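PDB 1Y9Z: alkaline serine protease from Pseudoalteromonas sp., which probably hydrolyses peptide bonds in proteins as a cold-adapted, subtilisin-like serine endopeptidase. Local coordinates for residues Q195-G200 with A397-A402; L152-A157 with M175-V180; T401-S406 with M418-A423. All blocks are in the same frame, centred on the assembly; numbering follows the deposited sequence.

Contact 1: Q195-G200 with A397-A402; sequences QVEISG and ALNATA. With NA (sodium ion), chain F; NA (sodium ion), chain E.
Ile198 of strand 196-200 reaches across to helix 397-401 chiefly with its terminal methyl, CD1. CD1 lies 4.1 Å from Leu398 CB and equally far from Ala402 CB, and it also rests 3.8 Å from Leu398 O, so one methyl spans Leu398 and Ala402. Its reach comes from a fully extended side chain: CG1 is anti to the backbone N (chi1 -162°) and CD1 continues the line. Beside this apolar touch stands a polar one. The side chains of Glu197 and Asn399 cross at about a right angle, with the carboxylate and amide planes turned 64° from each other and the end of the amide next to the carboxylate.

Glu197 is held from several directions. OE2 makes a salt bridge to Arg395, one helical turn before Asn399, while OE1 binds a sodium ion at 2.8 Å. The backbone O of Gln195 joins the same ion at 2.6 Å and Val174 O completes the protein ligands. Gln195 OE1 grips the second sodium ion at 2.4 Å, together with Ala169, Tyr171 and Val174, and its NE2 is tied to Asp172. The carboxylate thus lies between two positive partners, which would be expected to favour its charged form.

The axes of 196-200 and 397-401 pass 8.8 Å apart at 72°: helix 391-401 packs across strand 196-201 of the central sheet in the subtilisin-like alpha/beta domain. Strand 174-180 flanks the strand in parallel, and helix 368-385 packs beside the contact through Val375 on Ile198 and Ala379 on Leu398.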
ATOM      1  N   GLN A 195       7.104 -15.810  11.833  1.00  9.76           N
ATOM      2  CA  GLN A 195       7.151 -16.139  10.408  1.00  9.44           C
ATOM      3  C   GLN A 195       7.424 -14.868   9.600  1.00  9.51           C
ATOM      4  O   GLN A 195       7.971 -14.949   8.504  1.00  9.42           O
ATOM      5  CB  GLN A 195       5.832 -16.757   9.936  1.00  8.92           C
ATOM      6  CG  GLN A 195       5.681 -18.252  10.188  1.00  9.69           C
ATOM      7  CD  GLN A 195       6.515 -19.106   9.243  1.00 10.14           C
ATOM      8  OE1 GLN A 195       6.629 -18.811   8.049  1.00 11.08           O
ATOM      9  NE2 GLN A 195       7.085 -20.185   9.770  1.00 11.09           N
ATOM     10  N   VAL A 196       7.037 -13.705  10.130  1.00  9.65           N
ATOM     11  CA  VAL A 196       7.270 -12.441   9.427  1.00  9.72           C
ATOM     12  C   VAL A 196       8.732 -12.444   9.007  1.00 10.13           C
ATOM     13  O   VAL A 196       9.638 -12.572   9.835  1.00 10.74           O
ATOM     14  CB  VAL A 196       6.956 -11.223  10.319  1.00  8.97           C
ATOM     15  CG1 VAL A 196       7.439  -9.933   9.645  1.00 10.00           C
ATOM     16  CG2 VAL A 196       5.451 -11.139  10.542  1.00 10.03           C
ATOM     17  N   GLU A 197       8.945 -12.290   7.707  1.00 10.69           N
ATOM     18  CA  GLU A 197      10.273 -12.386   7.118  1.00 10.85           C
ATOM     19  C   GLU A 197      10.885 -11.103   6.570  1.00 10.41           C
ATOM     20  O   GLU A 197      12.098 -10.900   6.653  1.00 10.58           O
ATOM     21  CB  GLU A 197      10.185 -13.429   6.004  1.00 13.01           C
ATOM     22  CG  GLU A 197      11.472 -14.093   5.589  1.00 14.38           C
ATOM     23  CD  GLU A 197      11.200 -15.286   4.695  1.00 14.70           C
ATOM     24  OE1 GLU A 197      10.274 -16.061   5.017  1.00 15.45           O
ATOM     25  OE2 GLU A 197      11.903 -15.456   3.682  1.00 16.51           O
ATOM     26  N   ILE A 198      10.055 -10.242   6.002  1.00  9.94           N
ATOM     27  CA  ILE A 198      10.562  -9.016   5.410  1.00  9.97           C
ATOM     28  C   ILE A 198       9.455  -7.970   5.413  1.00 10.19           C
ATOM     29  O   ILE A 198       8.277  -8.313   5.518  1.00 10.20           O
ATOM     30  CB  ILE A 198      11.057  -9.318   3.971  1.00 11.19           C
ATOM     31  CG1 ILE A 198      11.978  -8.207   3.476  1.00 11.31           C
ATOM     32  CG2 ILE A 198       9.870  -9.500   3.034  1.00 11.71           C
ATOM     33  CD1 ILE A 198      12.773  -8.600   2.241  1.00 13.47           C
ATOM     34  N   SER A 199       9.834  -6.700   5.308  1.00  9.82           N
ATOM     35  CA  SER A 199       8.872  -5.607   5.322  1.00 10.05           C
ATOM     36  C   SER A 199       8.810  -4.832   4.018  1.00  9.79           C
ATOM     37  O   SER A 199       9.760  -4.817   3.231  1.00 10.66           O
ATOM     38  CB  SER A 199       9.201  -4.623   6.445  1.00 10.17           C
ATOM     39  OG  SER A 199       9.148  -5.248   7.715  1.00 11.48           O
ATOM     40  N   GLY A 200       7.671  -4.181   3.811  1.00  9.66           N
ATOM     41  CA  GLY A 200       7.478  -3.371   2.626  1.00 10.28           C
ATOM     42  C   GLY A 200       6.557  -2.213   2.952  1.00 10.26           C
ATOM     43  O   GLY A 200       5.906  -2.212   3.999  1.00 10.26           O
ATOM     44  N   ALA A 397      18.578 -14.015  -0.811  1.00 12.76           N
ATOM     45  CA  ALA A 397      19.205 -12.755  -1.184  1.00 12.75           C
ATOM     46  C   ALA A 397      18.414 -11.572  -0.635  1.00 12.16           C
ATOM     47  O   ALA A 397      18.988 -10.613  -0.123  1.00 12.92           O
ATOM     48  CB  ALA A 397      19.315 -12.654  -2.698  1.00 12.73           C
ATOM     49  N   LEU A 398      17.091 -11.640  -0.736  1.00 11.77           N
ATOM     50  CA  LEU A 398      16.247 -10.559  -0.242  1.00 11.80           C
ATOM     51  C   LEU A 398      16.395 -10.400   1.272  1.00 11.55           C
ATOM     52  O   LEU A 398      16.503  -9.287   1.784  1.00 12.08           O
ATOM     53  CB  LEU A 398      14.781 -10.824  -0.600  1.00 11.82           C
ATOM     54  CG  LEU A 398      14.458 -10.932  -2.095  1.00 12.61           C
ATOM     55  CD1 LEU A 398      12.988 -11.268  -2.278  1.00 13.30           C
ATOM     56  CD2 LEU A 398      14.799  -9.625  -2.797  1.00 13.28           C
ATOM     57  N   ASN A 399      16.411 -11.521   1.984  1.00 12.80           N
ATOM     58  CA  ASN A 399      16.542 -11.499   3.436  1.00 13.25           C
ATOM     59  C   ASN A 399      17.922 -11.030   3.881  1.00 13.89           C
ATOM     60  O   ASN A 399      18.053 -10.255   4.829  1.00 13.69           O
ATOM     61  CB  ASN A 399      16.273 -12.894   4.000  1.00 13.03           C
ATOM     62  CG  ASN A 399      14.823 -13.305   3.866  1.00 13.63           C
ATOM     63  OD1 ASN A 399      14.495 -14.493   3.899  1.00 16.27           O
ATOM     64  ND2 ASN A 399      13.945 -12.323   3.725  1.00 10.99           N
ATOM     65  N   ALA A 400      18.952 -11.502   3.187  1.00 13.50           N
ATOM     66  CA  ALA A 400      20.323 -11.146   3.528  1.00 14.69           C
ATOM     67  C   ALA A 400      20.652  -9.677   3.287  1.00 15.23           C
ATOM     68  O   ALA A 400      21.564  -9.136   3.911  1.00 16.69           O
ATOM     69  CB  ALA A 400      21.290 -12.022   2.747  1.00 14.27           C
ATOM     70  N   THR A 401      19.912  -9.030   2.391  1.00 15.83           N
ATOM     71  CA  THR A 401      20.180  -7.633   2.071  1.00 14.80           C
ATOM     72  C   THR A 401      19.135  -6.631   2.543  1.00 14.95           C
ATOM     73  O   THR A 401      19.257  -5.438   2.270  1.00 14.80           O
ATOM     74  CB  THR A 401      20.371  -7.448   0.556  1.00 14.98           C
ATOM     75  OG1 THR A 401      19.166  -7.812  -0.127  1.00 14.36           O
ATOM     76  CG2 THR A 401      21.516  -8.318   0.058  1.00 14.93           C
ATOM     77  N   ALA A 402      18.113  -7.104   3.247  1.00 13.35           N
ATOM     78  CA  ALA A 402      17.078  -6.208   3.748  1.00 13.87           C
ATOM     79  C   ALA A 402      17.685  -5.269   4.788  1.00 13.84           C
ATOM     80  O   ALA A 402      18.619  -5.643   5.500  1.00 15.12           O
ATOM     81  CB  ALA A 402      15.945  -7.016   4.368  1.00 12.25           C
TER
HETATM   82 NA    NA F 608       7.808 -16.295   6.235  1.00 17.15          NA
HETATM   83 NA    NA E 607       6.241 -18.030   5.829  1.00  8.76          NA

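Contact 2: L152-A157 with M175-V180; sequences LLIAAA and MSVAAV. With PMS (phenylmethanesulfonic acid), chain H.
Ile154 and Val177 make the tight side-chain touch between these parallel strands, CG2 to CG2 at 3.6 Å. Val177 CG2 is anti to its carbonyl carbon, beside the backbone N, and this turns it to Ile154. On the same face Met175 runs alongside Ile154, pointing the same way, with SD 4.0 Å from Ile154 CG1; Leu152 CD1 approaches that sulfur more loosely at 4.3 Å. Four backbone hydrogen bonds close the pairing. Ala155 gives its N-H to Met175 O and takes one from Val177 N, both 2.9 Å; Met175 N to Leu153 O and Ala157 N to Val177 O lie on either side.

The other face carries the small Ala155 and Ser176, with Ala169 packed on both. Ala157 CB lies 3.2 Å from Val177 O and 3.5 Å from Ser176 OG. Strand 152-156 ends here, while Ala178 to Val180 run on without contact. At that end Ala156 CB lies 3.3 Å from O2S of the bound phenylmethanesulfonic acid, placing the strand's C-terminal end in the ligand pocket, as is usual for parallel alpha/beta folds.

Strand 125-128 pairs with the far edge of 152-156 and strand 196-201 with that of 174-180; helices 368-385 and 391-401 pack on the face of Leu152, Ile154 and Met175.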
ATOM      1  N   LEU A 152       8.706 -18.918  -6.387  1.00 10.11           N
ATOM      2  CA  LEU A 152       8.802 -18.058  -5.210  1.00  9.81           C
ATOM      3  C   LEU A 152       7.399 -17.635  -4.779  1.00 10.52           C
ATOM      4  O   LEU A 152       6.645 -17.053  -5.565  1.00  9.94           O
ATOM      5  CB  LEU A 152       9.659 -16.823  -5.519  1.00  9.62           C
ATOM      6  CG  LEU A 152       9.933 -15.830  -4.383  1.00 10.12           C
ATOM      7  CD1 LEU A 152      10.691 -16.511  -3.253  1.00 10.87           C
ATOM      8  CD2 LEU A 152      10.746 -14.662  -4.924  1.00 11.15           C
ATOM      9  N   LEU A 153       7.063 -17.933  -3.526  1.00  9.76           N
ATOM     10  CA  LEU A 153       5.754 -17.618  -2.964  1.00  9.34           C
ATOM     11  C   LEU A 153       5.865 -16.496  -1.936  1.00  8.92           C
ATOM     12  O   LEU A 153       6.676 -16.567  -1.008  1.00  9.87           O
ATOM     13  CB  LEU A 153       5.162 -18.870  -2.311  1.00  9.18           C
ATOM     14  CG  LEU A 153       5.133 -20.123  -3.194  1.00  9.55           C
ATOM     15  CD1 LEU A 153       4.654 -21.310  -2.376  1.00 10.54           C
ATOM     16  CD2 LEU A 153       4.230 -19.894  -4.403  1.00 11.56           C
ATOM     17  N   ILE A 154       5.032 -15.472  -2.096  1.00  9.36           N
ATOM     18  CA  ILE A 154       5.046 -14.311  -1.213  1.00  9.34           C
ATOM     19  C   ILE A 154       3.611 -13.946  -0.826  1.00  8.76           C
ATOM     20  O   ILE A 154       2.726 -13.925  -1.677  1.00  8.79           O
ATOM     21  CB  ILE A 154       5.729 -13.121  -1.932  1.00  8.89           C
ATOM     22  CG1 ILE A 154       7.157 -13.520  -2.326  1.00  8.14           C
ATOM     23  CG2 ILE A 154       5.747 -11.891  -1.039  1.00  9.40           C
ATOM     24  CD1 ILE A 154       7.841 -12.546  -3.267  1.00  9.07           C
ATOM     25  N   ALA A 155       3.383 -13.667   0.457  1.00  7.90           N
ATOM     26  CA  ALA A 155       2.040 -13.337   0.927  1.00  8.23           C
ATOM     27  C   ALA A 155       2.015 -12.368   2.104  1.00  7.71           C
ATOM     28  O   ALA A 155       3.011 -12.192   2.811  1.00  9.04           O
ATOM     29  CB  ALA A 155       1.296 -14.618   1.294  1.00  8.12           C
ATOM     30  N   ALA A 156       0.850 -11.765   2.321  1.00  7.70           N
ATOM     31  CA  ALA A 156       0.642 -10.782   3.384  1.00  8.75           C
ATOM     32  C   ALA A 156       0.481 -11.380   4.778  1.00  8.34           C
ATOM     33  O   ALA A 156      -0.243 -12.354   4.970  1.00  8.91           O
ATOM     34  CB  ALA A 156      -0.576  -9.927   3.052  1.00  8.74           C
ATOM     35  N   ALA A 157       1.144 -10.767   5.756  1.00  7.92           N
ATOM     36  CA  ALA A 157       1.076 -11.245   7.133  1.00  7.88           C
ATOM     37  C   ALA A 157      -0.290 -11.031   7.785  1.00  8.58           C
ATOM     38  O   ALA A 157      -0.639 -11.732   8.731  1.00  8.73           O
ATOM     39  CB  ALA A 157       2.157 -10.575   7.968  1.00  8.97           C
ATOM     40  N   MET A 175       7.023 -16.360   1.832  1.00  9.36           N
ATOM     41  CA  MET A 175       7.583 -15.199   2.517  1.00  9.21           C
ATOM     42  C   MET A 175       6.435 -14.407   3.135  1.00  9.75           C
ATOM     43  O   MET A 175       5.535 -13.955   2.424  1.00 10.95           O
ATOM     44  CB  MET A 175       8.334 -14.281   1.546  1.00 10.39           C
ATOM     45  CG  MET A 175       9.575 -14.873   0.913  1.00 10.80           C
ATOM     46  SD  MET A 175      10.487 -13.623  -0.030  1.00 12.33           S
ATOM     47  CE  MET A 175      11.453 -12.858   1.271  1.00 13.32           C
ATOM     48  N   SER A 176       6.456 -14.251   4.457  1.00  8.89           N
ATOM     49  CA  SER A 176       5.423 -13.487   5.150  1.00  8.95           C
ATOM     50  C   SER A 176       5.872 -12.029   5.188  1.00  8.93           C
ATOM     51  O   SER A 176       6.917 -11.707   5.753  1.00  9.09           O
ATOM     52  CB  SER A 176       5.235 -14.013   6.572  1.00  9.47           C
ATOM     53  OG  SER A 176       4.285 -13.230   7.270  1.00  9.91           O
ATOM     54  N   VAL A 177       5.067 -11.152   4.598  1.00  7.84           N
ATOM     55  CA  VAL A 177       5.396  -9.733   4.507  1.00  8.48           C
ATOM     56  C   VAL A 177       4.663  -8.817   5.481  1.00  8.06           C
ATOM     57  O   VAL A 177       3.435  -8.852   5.578  1.00  8.30           O
ATOM     58  CB  VAL A 177       5.124  -9.220   3.075  1.00  8.31           C
ATOM     59  CG1 VAL A 177       5.490  -7.745   2.965  1.00  9.29           C
ATOM     60  CG2 VAL A 177       5.912 -10.044   2.074  1.00  9.34           C
ATOM     61  N   ALA A 178       5.434  -7.988   6.183  1.00  8.00           N
ATOM     62  CA  ALA A 178       4.901  -7.024   7.141  1.00  8.11           C
ATOM     63  C   ALA A 178       4.851  -5.634   6.508  1.00  8.86           C
ATOM     64  O   ALA A 178       5.502  -5.375   5.491  1.00  9.51           O
ATOM     65  CB  ALA A 178       5.773  -6.990   8.389  1.00  9.04           C
ATOM     66  N   ALA A 179       4.084  -4.742   7.126  1.00  8.85           N
ATOM     67  CA  ALA A 179       3.930  -3.378   6.631  1.00  9.30           C
ATOM     68  C   ALA A 179       4.566  -2.336   7.543  1.00 10.50           C
ATOM     69  O   ALA A 179       4.478  -2.434   8.768  1.00 11.34           O
ATOM     70  CB  ALA A 179       2.446  -3.057   6.460  1.00 10.31           C
ATOM     71  N   VAL A 180       5.210  -1.343   6.933  1.00 11.77           N
ATOM     72  CA  VAL A 180       5.812  -0.232   7.669  1.00 10.88           C
ATOM     73  C   VAL A 180       5.387   1.040   6.946  1.00 11.26           C
ATOM     74  O   VAL A 180       4.953   0.983   5.789  1.00 10.66           O
ATOM     75  CB  VAL A 180       7.361  -0.297   7.699  1.00 11.53           C
ATOM     76  CG1 VAL A 180       7.818  -1.549   8.427  1.00 11.57           C
ATOM     77  CG2 VAL A 180       7.919  -0.257   6.286  1.00 11.32           C
TER
HETATM   78  C   PMS H 601      -6.014  -8.145   3.231  1.00 26.89           C
HETATM   79  S   PMS H 601      -4.221  -8.322   3.069  1.00 23.22           S
HETATM   80  C1  PMS H 601      -6.811  -9.361   2.695  1.00 29.13           C
HETATM   81  C2  PMS H 601      -7.122 -10.428   3.613  1.00 30.04           C
HETATM   82  C3  PMS H 601      -7.858 -11.569   3.160  1.00 30.45           C
HETATM   83  C4  PMS H 601      -8.264 -11.601   1.770  1.00 31.23           C
HETATM   84  C5  PMS H 601      -7.961 -10.557   0.862  1.00 29.68           C
HETATM   85  C6  PMS H 601      -7.229  -9.398   1.269  1.00 30.20           C
HETATM   86  O2S PMS H 601      -3.894  -9.725   3.299  1.00 25.77           O
HETATM   87  O1S PMS H 601      -3.558  -7.490   4.046  1.00 25.19           O

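Contact 3: T401-S406 with M418-A423; sequences TADDLS and MINAVA. With CA (calcium ion), chain D.
Asp403 and Met418 form a single antiparallel, hydrogen-bonded bridge between residues in loop on both segments, an isolated pair with no further strand pairing on either side. Asp403 N donates to Met418 O at 2.8 Å, and Met418 N returns a bond to Asp403 O at 2.9 Å. The same aspartate grips the other segment with its side chain. Asn420 ND2 donates to OD2 at 3.2 Å, meeting it on the syn side, and weakly to OD1, the amide and carboxylate planes standing 76° apart.

Asn420 works in both directions. Its CG is anti to the backbone N (chi1 -171°), and while ND2 serves Asp403, OD1 accepts Ala423 N at 2.9 Å. That bond caps the first turn of helix 421-430 and comes from above the carbonyl plane. By holding ND2, Asp403 helps fix the rotation of the capping amide. A water donates to Thr401 OG1 and accepts from Asn420 N, adding a water bridge between the segments; OG1 itself donates to Ala397 O in the preceding helix turn. Thr401 also packs on the helix, CG2 lying 3.4 Å from Ala423 O and CB 3.6 Å from Ala423 CB.

At the other end Leu405 lays CD1 against Met418 CB, 4.1 Å away, while its backbone O and Asp404 OD1 bind a calcium ion, the latter at 2.3 Å; Val407, Gly409 and Asp411 complete the protein ligands. The bridge therefore fastens the start of the calcium loop to the segment leading into the last helix. Strand 196-201 packs against Ala402, Met418 and Ile419 through Ile198 and Pro201, and helix 368-385 against Ile419 and Ala421.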
ATOM      1  N   THR A 401      19.912  -9.030   2.391  1.00 15.83           N
ATOM      2  CA  THR A 401      20.180  -7.633   2.071  1.00 14.80           C
ATOM      3  C   THR A 401      19.135  -6.631   2.543  1.00 14.95           C
ATOM      4  O   THR A 401      19.257  -5.438   2.270  1.00 14.80           O
ATOM      5  CB  THR A 401      20.371  -7.448   0.556  1.00 14.98           C
ATOM      6  OG1 THR A 401      19.166  -7.812  -0.127  1.00 14.36           O
ATOM      7  CG2 THR A 401      21.516  -8.318   0.058  1.00 14.93           C
ATOM      8  N   ALA A 402      18.113  -7.104   3.247  1.00 13.35           N
ATOM      9  CA  ALA A 402      17.078  -6.208   3.748  1.00 13.87           C
ATOM     10  C   ALA A 402      17.685  -5.269   4.788  1.00 13.84           C
ATOM     11  O   ALA A 402      18.619  -5.643   5.500  1.00 15.12           O
ATOM     12  CB  ALA A 402      15.945  -7.016   4.368  1.00 12.25           C
ATOM     13  N   ASP A 403      17.163  -4.048   4.867  1.00 14.37           N
ATOM     14  CA  ASP A 403      17.665  -3.076   5.834  1.00 14.78           C
ATOM     15  C   ASP A 403      17.013  -3.312   7.193  1.00 14.60           C
ATOM     16  O   ASP A 403      15.811  -3.115   7.359  1.00 13.31           O
ATOM     17  CB  ASP A 403      17.381  -1.647   5.358  1.00 16.79           C
ATOM     18  CG  ASP A 403      18.010  -1.344   4.010  1.00 19.41           C
ATOM     19  OD1 ASP A 403      19.189  -1.701   3.808  1.00 21.99           O
ATOM     20  OD2 ASP A 403      17.329  -0.738   3.157  1.00 22.03           O
ATOM     21  N   ASP A 404      17.822  -3.731   8.160  1.00 14.78           N
ATOM     22  CA  ASP A 404      17.350  -4.016   9.510  1.00 14.57           C
ATOM     23  C   ASP A 404      16.562  -2.846  10.094  1.00 15.10           C
ATOM     24  O   ASP A 404      17.029  -1.708  10.086  1.00 15.45           O
ATOM     25  CB  ASP A 404      18.549  -4.343  10.406  1.00 15.51           C
ATOM     26  CG  ASP A 404      18.150  -4.988  11.719  1.00 17.54           C
ATOM     27  OD1 ASP A 404      16.943  -5.205  11.946  1.00 16.36           O
ATOM     28  OD2 ASP A 404      19.054  -5.283  12.529  1.00 18.24           O
ATOM     29  N   LEU A 405      15.364  -3.136  10.593  1.00 14.32           N
ATOM     30  CA  LEU A 405      14.501  -2.121  11.190  1.00 14.91           C
ATOM     31  C   LEU A 405      14.232  -2.470  12.650  1.00 15.13           C
ATOM     32  O   LEU A 405      14.524  -3.578  13.091  1.00 15.13           O
ATOM     33  CB  LEU A 405      13.160  -2.051  10.449  1.00 14.61           C
ATOM     34  CG  LEU A 405      13.145  -1.779   8.944  1.00 13.85           C
ATOM     35  CD1 LEU A 405      11.697  -1.714   8.461  1.00 12.67           C
ATOM     36  CD2 LEU A 405      13.862  -0.475   8.643  1.00 15.98           C
ATOM     37  N   SER A 406      13.672  -1.521  13.394  1.00 17.35           N
ATOM     38  CA  SER A 406      13.345  -1.744  14.799  1.00 18.51           C
ATOM     39  C   SER A 406      14.552  -2.267  15.576  1.00 18.98           C
ATOM     40  O   SER A 406      15.685  -1.853  15.328  1.00 20.22           O
ATOM     41  CB  SER A 406      12.180  -2.736  14.900  1.00 19.27           C
ATOM     42  OG  SER A 406      11.711  -2.860  16.230  1.00 21.76           O
ATOM     43  N   MET A 418      13.451  -3.776   5.891  1.00 11.99           N
ATOM     44  CA  MET A 418      12.926  -3.243   4.642  1.00 12.56           C
ATOM     45  C   MET A 418      13.628  -3.840   3.431  1.00 12.08           C
ATOM     46  O   MET A 418      14.857  -3.848   3.357  1.00 12.61           O
ATOM     47  CB  MET A 418      13.083  -1.721   4.621  1.00 13.47           C
ATOM     48  CG  MET A 418      12.396  -1.053   3.447  1.00 15.27           C
ATOM     49  SD  MET A 418      10.605  -1.195   3.564  1.00 18.23           S
ATOM     50  CE  MET A 418      10.107   0.492   3.229  1.00 18.49           C
ATOM     51  N   ILE A 419      12.845  -4.339   2.480  1.00 12.15           N
ATOM     52  CA  ILE A 419      13.408  -4.928   1.274  1.00 12.79           C
ATOM     53  C   ILE A 419      14.255  -3.874   0.554  1.00 12.71           C
ATOM     54  O   ILE A 419      13.907  -2.694   0.529  1.00 12.99           O
ATOM     55  CB  ILE A 419      12.287  -5.460   0.346  1.00 12.44           C
ATOM     56  CG1 ILE A 419      12.899  -6.249  -0.812  1.00 13.93           C
ATOM     57  CG2 ILE A 419      11.420  -4.305  -0.149  1.00 13.79           C
ATOM     58  CD1 ILE A 419      11.900  -7.101  -1.565  1.00 14.85           C
ATOM     59  N   ASN A 420      15.374  -4.313  -0.015  1.00 12.21           N
ATOM     60  CA  ASN A 420      16.301  -3.420  -0.706  1.00 13.50           C
ATOM     61  C   ASN A 420      16.679  -4.025  -2.054  1.00 13.21           C
ATOM     62  O   ASN A 420      17.535  -4.907  -2.129  1.00 13.05           O
ATOM     63  CB  ASN A 420      17.559  -3.232   0.150  1.00 14.54           C
ATOM     64  CG  ASN A 420      18.477  -2.152  -0.386  1.00 15.30           C
ATOM     65  OD1 ASN A 420      18.709  -2.060  -1.588  1.00 16.45           O
ATOM     66  ND2 ASN A 420      19.016  -1.335   0.513  1.00 16.79           N
ATOM     67  N   ALA A 421      16.047  -3.536  -3.117  1.00 13.90           N
ATOM     68  CA  ALA A 421      16.292  -4.041  -4.463  1.00 14.26           C
ATOM     69  C   ALA A 421      17.743  -3.928  -4.919  1.00 14.58           C
ATOM     70  O   ALA A 421      18.311  -4.887  -5.437  1.00 15.15           O
ATOM     71  CB  ALA A 421      15.381  -3.327  -5.455  1.00 14.06           C
ATOM     72  N   VAL A 422      18.335  -2.753  -4.727  1.00 15.25           N
ATOM     73  CA  VAL A 422      19.715  -2.517  -5.135  1.00 16.69           C
ATOM     74  C   VAL A 422      20.687  -3.482  -4.464  1.00 16.62           C
ATOM     75  O   VAL A 422      21.511  -4.107  -5.130  1.00 16.37           O
ATOM     76  CB  VAL A 422      20.148  -1.069  -4.815  1.00 17.13           C
ATOM     77  CG1 VAL A 422      21.593  -0.845  -5.248  1.00 19.18           C
ATOM     78  CG2 VAL A 422      19.228  -0.090  -5.521  1.00 18.67           C
ATOM     79  N   ALA A 423      20.584  -3.602  -3.145  1.00 16.00           N
ATOM     80  CA  ALA A 423      21.460  -4.490  -2.390  1.00 15.69           C
ATOM     81  C   ALA A 423      21.245  -5.955  -2.761  1.00 15.84           C
ATOM     82  O   ALA A 423      22.200  -6.727  -2.849  1.00 16.08           O
ATOM     83  CB  ALA A 423      21.244  -4.287  -0.896  1.00 16.22           C
TER
HETATM   84 CA    CA D 604      15.157  -5.722  13.355  1.00 12.94          CA
HETATM   85  O   HOH W   1      16.459  -6.988   0.200  1.00 12.57           O
HETATM   86  O   HOH W   2      15.476  -0.473   1.280  1.00 22.88           O
HETATM   87  O   HOH W   3      14.077  -5.941  11.210  1.00 11.93           O

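The three contacts lie side by side in the subtilisin-like alpha/beta domain. Contact 2 comes first along the chain and pairs two strands of the parallel sheet; its centre is about 9 Å from that of contact 1, whose strand 196-201 is the next in the sheet, joined to 174-180 by probable hydrogen bonds. Contact 1 brings in helix 391-401 about 200 residues later, across the intervening inserted barrel domain. Contact 3, centred about 7 Å from contact 1, shares Thr401 and Ala402 with it and leads into helix 421-430. Contacts 2 and 3, about 14 Å apart between centres, meet through Val180 with Met418 and Leu405. Together they connect ligand-pocket strand, sodium sites and calcium loop within one domain.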